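Local structure of programmed cell death 6-interacting protein (Homo sapiens, 5WA1) at residues Leu167-Ala170 / Ala171-Gln175; His341-Val344 / Pro345-Lys348; Ala277-His280 / Gln281-Leu284. The protein takes part in multivesicular body biogenesis, cytokinesis, membrane repair and apoptosis, and binds ESCRT-III CHMP4 proteins through the Bro1 domain described here. One frame throughout, in Å; residues are numbered along the deposited sequence.

Contact 1. Residues Leu167-Ala170 / Ala171-Gln175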
# COMPACT_ATOMS: atom_id res chain seq x y z
N LEU A 167 -4.03 -14.02 -2.78
CA LEU A 167 -2.66 -13.52 -2.73
C LEU A 167 -2.37 -12.61 -3.92
O LEU A 167 -1.75 -11.55 -3.77
CB LEU A 167 -1.67 -14.69 -2.69
CG LEU A 167 -1.52 -15.43 -1.36
CD1 LEU A 167 -0.87 -16.80 -1.59
CD2 LEU A 167 -0.71 -14.60 -0.36
N LYS A 168 -2.80 -13.02 -5.12
CA LYS A 168 -2.54 -12.22 -6.31
C LYS A 168 -3.29 -10.89 -6.27
O LYS A 168 -2.75 -9.85 -6.68
CB LYS A 168 -2.91 -13.02 -7.56
CG LYS A 168 -2.48 -12.40 -8.88
CD LYS A 168 -2.28 -13.47 -9.97
CE LYS A 168 -3.51 -14.35 -10.16
NZ LYS A 168 -3.43 -15.24 -11.37
N ILE A 169 -4.54 -10.89 -5.79
CA ILE A 169 -5.27 -9.64 -5.63
C ILE A 169 -4.54 -8.70 -4.67
O ILE A 169 -4.36 -7.51 -4.95
CB ILE A 169 -6.71 -9.91 -5.15
CG1 ILE A 169 -7.52 -10.60 -6.25
CG2 ILE A 169 -7.38 -8.61 -4.68
CD1 ILE A 169 -8.90 -11.07 -5.82
N ALA A 170 -4.09 -9.24 -3.53
CA ALA A 170 -3.39 -8.40 -2.56
C ALA A 170 -2.09 -7.86 -3.12
O ALA A 170 -1.76 -6.69 -2.93
CB ALA A 170 -3.13 -9.19 -1.27
N ALA A 171 -1.33 -8.70 -3.83
CA ALA A 171 -0.06 -8.25 -4.40
C ALA A 171 -0.29 -7.12 -5.39
O ALA A 171 0.44 -6.12 -5.38
CB ALA A 171 0.66 -9.41 -5.08
N LYS A 172 -1.30 -7.26 -6.25
CA LYS A 172 -1.60 -6.23 -7.24
C LYS A 172 -2.09 -4.95 -6.57
O LYS A 172 -1.66 -3.85 -6.95
CB LYS A 172 -2.63 -6.77 -8.23
CG LYS A 172 -2.89 -5.88 -9.45
CD LYS A 172 -3.59 -6.67 -10.56
CE LYS A 172 -2.88 -8.01 -10.81
NZ LYS A 172 -3.62 -8.90 -11.76
N HIS A 173 -2.96 -5.06 -5.57
CA HIS A 173 -3.53 -3.86 -4.96
C HIS A 173 -2.54 -3.11 -4.07
O HIS A 173 -2.56 -1.87 -4.03
CB HIS A 173 -4.79 -4.24 -4.19
CG HIS A 173 -6.00 -4.42 -5.06
ND1 HIS A 173 -6.02 -5.30 -6.13
CD2 HIS A 173 -7.22 -3.84 -5.04
CE1 HIS A 173 -7.20 -5.25 -6.71
NE2 HIS A 173 -7.95 -4.37 -6.07
N TYR A 174 -1.65 -3.83 -3.37
CA TYR A 174 -0.61 -3.16 -2.58
C TYR A 174 0.36 -2.41 -3.47
O TYR A 174 0.78 -1.29 -3.13
CB TYR A 174 0.15 -4.17 -1.71
CG TYR A 174 -0.59 -4.62 -0.48
CD1 TYR A 174 -1.24 -3.71 0.35
CD2 TYR A 174 -0.62 -5.97 -0.13
CE1 TYR A 174 -1.92 -4.13 1.48
CE2 TYR A 174 -1.30 -6.40 0.99
CZ TYR A 174 -1.95 -5.47 1.79
OH TYR A 174 -2.63 -5.89 2.92
N GLN A 175 0.71 -2.98 -4.62
CA GLN A 175 1.61 -2.27 -5.53
C GLN A 175 0.92 -1.07 -6.17
O GLN A 175 1.56 -0.03 -6.39
CB GLN A 175 2.14 -3.23 -6.59
CG GLN A 175 3.15 -4.23 -6.01
CD GLN A 175 3.63 -5.21 -7.06
OE1 GLN A 175 4.67 -5.01 -7.69
NE2 GLN A 175 2.85 -6.26 -7.27
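Ala171 N bonds Leu167 O at 2.9 Å, one turn back on helix 164-191. Ala171 CB packs on an aromatic side chain of the bound CHMP4C peptide, as do Leu167 and Lys168. Lys172 follows with N bonded to Lys168 O at 3.0 Å. The ammonium ends of Lys168 and Lys172 keep apart, with Lys168 NZ 6.4 Å from Lys172 NZ. Lys172 NZ makes a weak hydrogen bond to the peptide backbone.

His173 meets Ile169 twice. Its N bonds Ile169 O in the usual helical way. His173 CG sits beside the backbone N (chi1 -79°), which lets ring atom ND1 turn back to the same Ile169 O at 3.0 Å. This second bond is weak, bent to 121° at the hydrogen. The two side chains run side by side in the same direction. Ile169 CG2 sits over one face of the imidazole, 4.2 Å from its centroid, in a CH-pi contact. One residue on, Tyr174 N bonds Ala170 O. Tyr174 CE2 touches Ala170 CB at 4.0 Å, an apolar contact. The Tyr174 side chain also packs on helices 137-157 and 202-226.

Gln175 folds its amide back on its own turn. NE2 gives a fairly straight bond to Ala171 O, which also accepts from Gln175 N. The two donors come from opposite faces of the carbonyl plane, NE2 from well above it. Gln175 OE1 accepts from Lys360 N.

Leu167, Lys168 and Ala171 give the peptide an aromatic-binding surface, to which Lys172 adds a weak polar link. The bond from Gln175 NE2 to Ala171 O and the one Lys360 N gives to OE1 use both ends of the Gln175 amide and so should fix its rotation.

Contact 2. Residues His341-Val344 / Pro345-Lys348; sequences HDRV and PDLK
Arg343 reaches forward along an extended loop to Asp346, three residues on. The loop follows helix 319-340 and begins at His341, the first residue to leave the helix, with positive phi. Next comes Asp342, whose N bonds Asn336 OD1 and whose OD2 accepts from Gly292 N. These bonds tie the loop to the helix just ended and to the start of helix 291-311.

Arg343 makes the charged part of the contact. Its CG is anti to the backbone N (chi1 -173°), and the chain bends at chi3. This carries the guanidinium along the loop, past Pro345, toward Asp346. Arg343 NE passes Pro345 CA at 4.0 Å. Arg343 NH2 stands 3.7 Å from Asp346 OD2, a long salt bridge. The carboxylate lies at the guanidinium edge, near its plane, but its own plane is turned 88° away. The two groups therefore do not pair in the flat, two-pronged manner. At this length and on an exposed surface the attraction is probably modest.

Val344 makes the apolar part. Its CG1 lies 4.0 Å from Pro345 CD, an ordinary contact between neighbours in sequence. Arg343 O also comes within 3.4 Å of Pro345 CD. Asp346 N is covered here and has no hydrogen-bonding partner in the model.

The loop lies in the Bro1 domain region that interacts with CHMP4 proteins. It runs along helix 291-311. Val344 rests on Ile295 and Ala296, Pro345 on Ala296, and Leu347 on His300. Helix 319-340 hands the chain back across its preceding helix, and a short 3-10 segment begins at Leu347.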
# COMPACT_ATOMS: atom_id res chain seq x y z
N HIS A 341 29.43 -32.16 16.57
CA HIS A 341 30.37 -31.26 17.23
C HIS A 341 30.85 -30.14 16.31
O HIS A 341 32.02 -29.74 16.35
CB HIS A 341 31.56 -32.03 17.81
CG HIS A 341 31.15 -33.06 18.81
ND1 HIS A 341 31.68 -34.33 18.82
CD2 HIS A 341 30.26 -33.01 19.83
CE1 HIS A 341 31.13 -35.02 19.81
NE2 HIS A 341 30.27 -34.24 20.44
N ASP A 342 29.95 -29.63 15.46
CA ASP A 342 30.22 -28.41 14.71
C ASP A 342 30.37 -27.24 15.67
O ASP A 342 29.60 -27.10 16.63
CB ASP A 342 29.07 -28.09 13.75
CG ASP A 342 29.16 -28.83 12.41
OD1 ASP A 342 29.98 -29.75 12.27
OD2 ASP A 342 28.41 -28.46 11.48
N ARG A 343 31.34 -26.38 15.40
CA ARG A 343 31.39 -25.11 16.10
C ARG A 343 30.23 -24.23 15.64
O ARG A 343 29.92 -24.16 14.45
CB ARG A 343 32.71 -24.38 15.85
CG ARG A 343 32.87 -23.14 16.70
CD ARG A 343 33.78 -22.10 16.06
NE ARG A 343 33.19 -20.76 16.13
CZ ARG A 343 33.37 -19.92 17.14
NH1 ARG A 343 34.12 -20.26 18.18
NH2 ARG A 343 32.79 -18.73 17.11
N VAL A 344 29.58 -23.59 16.60
CA VAL A 344 28.49 -22.66 16.30
C VAL A 344 29.11 -21.29 16.07
O VAL A 344 29.66 -20.71 17.01
CB VAL A 344 27.45 -22.62 17.43
CG1 VAL A 344 26.35 -21.60 17.10
CG2 VAL A 344 26.85 -24.01 17.64
N PRO A 345 29.06 -20.75 14.85
CA PRO A 345 29.71 -19.46 14.60
C PRO A 345 28.94 -18.30 15.21
O PRO A 345 27.72 -18.36 15.39
CB PRO A 345 29.71 -19.36 13.06
CG PRO A 345 28.52 -20.18 12.65
CD PRO A 345 28.38 -21.29 13.66
N ASP A 346 29.68 -17.24 15.54
CA ASP A 346 29.06 -15.96 15.87
C ASP A 346 28.32 -15.41 14.67
O ASP A 346 28.72 -15.61 13.52
CB ASP A 346 30.11 -14.94 16.33
CG ASP A 346 30.86 -15.39 17.57
OD1 ASP A 346 30.22 -15.98 18.47
OD2 ASP A 346 32.08 -15.14 17.64
N LEU A 347 27.24 -14.67 14.94
CA LEU A 347 26.41 -14.12 13.86
C LEU A 347 27.23 -13.26 12.90
O LEU A 347 26.99 -13.27 11.69
CB LEU A 347 25.26 -13.31 14.43
CG LEU A 347 24.10 -14.14 14.94
CD1 LEU A 347 22.96 -13.21 15.32
CD2 LEU A 347 23.66 -15.15 13.89
N LYS A 348 28.20 -12.51 13.43
CA LYS A 348 28.95 -11.60 12.57
C LYS A 348 29.91 -12.34 11.65
O LYS A 348 30.44 -11.73 10.72
CB LYS A 348 29.70 -10.57 13.42
CG LYS A 348 30.73 -11.18 14.36
CD LYS A 348 31.57 -10.10 15.04
CE LYS A 348 30.73 -9.20 15.93
NZ LYS A 348 31.56 -8.20 16.64

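Contact 3. Residues Ala277-His280 / Gln281-Leu284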
# COMPACT_ATOMS: atom_id res chain seq x y z
N ALA A 277 13.70 -14.91 7.42
CA ALA A 277 14.89 -15.06 6.59
C ALA A 277 15.89 -16.01 7.25
O ALA A 277 16.45 -16.90 6.59
CB ALA A 277 15.52 -13.68 6.36
N GLU A 278 16.14 -15.82 8.54
CA GLU A 278 17.11 -16.69 9.24
C GLU A 278 16.60 -18.12 9.33
O GLU A 278 17.38 -19.08 9.24
CB GLU A 278 17.39 -16.15 10.64
CG GLU A 278 18.20 -14.86 10.68
CD GLU A 278 19.66 -15.05 10.29
OE1 GLU A 278 20.05 -16.16 9.84
OE2 GLU A 278 20.44 -14.08 10.43
N TYR A 279 15.29 -18.29 9.53
CA TYR A 279 14.73 -19.63 9.64
C TYR A 279 14.88 -20.39 8.33
O TYR A 279 15.33 -21.54 8.32
CB TYR A 279 13.26 -19.56 10.05
CG TYR A 279 12.58 -20.91 10.05
CD1 TYR A 279 12.84 -21.83 11.06
CD2 TYR A 279 11.69 -21.26 9.05
CE1 TYR A 279 12.23 -23.06 11.08
CE2 TYR A 279 11.07 -22.50 9.05
CZ TYR A 279 11.35 -23.39 10.06
OH TYR A 279 10.74 -24.62 10.07
N HIS A 280 14.54 -19.76 7.20
CA HIS A 280 14.65 -20.46 5.93
C HIS A 280 16.11 -20.60 5.50
O HIS A 280 16.46 -21.60 4.87
CB HIS A 280 13.82 -19.75 4.87
CG HIS A 280 12.35 -19.95 5.07
ND1 HIS A 280 11.71 -21.11 4.69
CD2 HIS A 280 11.41 -19.18 5.66
CE1 HIS A 280 10.43 -21.03 5.02
NE2 HIS A 280 10.23 -19.87 5.62
N GLN A 281 16.96 -19.64 5.85
CA GLN A 281 18.38 -19.83 5.59
C GLN A 281 18.94 -20.98 6.42
O GLN A 281 19.84 -21.69 5.96
CB GLN A 281 19.15 -18.54 5.85
CG GLN A 281 20.57 -18.55 5.29
CD GLN A 281 20.58 -18.47 3.78
OE1 GLN A 281 19.57 -18.11 3.16
NE2 GLN A 281 21.71 -18.79 3.17
N SER A 282 18.42 -21.18 7.64
CA SER A 282 18.90 -22.27 8.47
C SER A 282 18.54 -23.64 7.88
O SER A 282 19.31 -24.60 8.02
CB SER A 282 18.34 -22.14 9.90
OG SER A 282 17.04 -22.70 9.98
N ILE A 283 17.37 -23.75 7.24
CA ILE A 283 17.01 -24.99 6.56
C ILE A 283 18.00 -25.29 5.44
O ILE A 283 18.43 -26.44 5.27
CB ILE A 283 15.56 -24.89 6.01
CG1 ILE A 283 14.57 -24.76 7.17
CG2 ILE A 283 15.23 -26.10 5.12
CD1 ILE A 283 13.14 -24.54 6.72
N LEU A 284 18.36 -24.28 4.66
CA LEU A 284 19.40 -24.45 3.64
C LEU A 284 20.71 -24.90 4.27
O LEU A 284 21.36 -25.82 3.77
CB LEU A 284 19.60 -23.15 2.87
CG LEU A 284 20.65 -23.18 1.75
CD1 LEU A 284 20.36 -24.30 0.75
CD2 LEU A 284 20.68 -21.83 1.04
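The Tyr279 ring and Ile283 CD1 meet obliquely, and the imidazole of His280 lies close beside them. One face of the His280 ring carries Tyr279 CD2, 3.9 Å above the plane and over its centre. In return His280 NE2 lies at the edge of the Tyr279 ring, in its plane. The two neighbouring rings therefore meet edge to face, tyrosine edge on imidazole face. Ile283 CD1 approaches the Tyr279 ring at CE2, 3.7 Å away, and also reaches toward CZ and OH. The same methyl lies 4.2 Å from His280 ND1, so it touches both rings. Tyr279 CG is anti to the backbone N (chi1 175°), which places the ring where Ile283 CD1, one turn on, can reach it.

Backbone bonds of helix 262-287 run through the segment. Gln281 N bonds Ala277 O at 2.9 Å, and Ser282 N bonds Glu278 O at 2.8 Å. Ile283 N reaches Tyr279 O at a longer 3.2 Å. Ser282 OG gives a second bond to Tyr279 O, at 2.7 Å. The hydroxyl sits between the backbone N and the carbonyl carbon (chi1 84°), which turns it back to the preceding turn. Leu284 N closes the series on His280 O.

The polar ends find partners on neighbouring helices. Glu278 forms a salt bridge with Arg297 and accepts from His300, both on helix 291-311. His280 ND1 is bonded to Asp231 at the start of helix 231-252.

Two donors, Ile283 N and Ser282 OG, share Tyr279 O, so the buried Ser282 hydroxyl places its proton within its own helix. The imidazole is held by its bond to Asp231 and by the tyrosine edge on its face. The Asp231 carboxylate may polarise the His280 ring and would tend to favour a proton on ND1.

In the fold
All three contacts are local, between adjoining segments within the Bro1 domain, and they follow in series: none nests in or crosses another. Contact 1 comes first, on helix 164-191 near the middle of the molecule, where it meets the bound peptide and helices 137-157 and 202-226. Contact 3 follows on helix 262-287, packed between helices 231-252 and 291-311. Contact 2 comes last, in the loop after helix 319-340. None closes a loop, since the two segments of each adjoin. Contacts 2 and 3 share helix 291-311, and their nearest atoms are about 5 Å apart. Contact 1 stands apart, its centre about 26 Å from that of contact 3 and about 39 Å from that of contact 2.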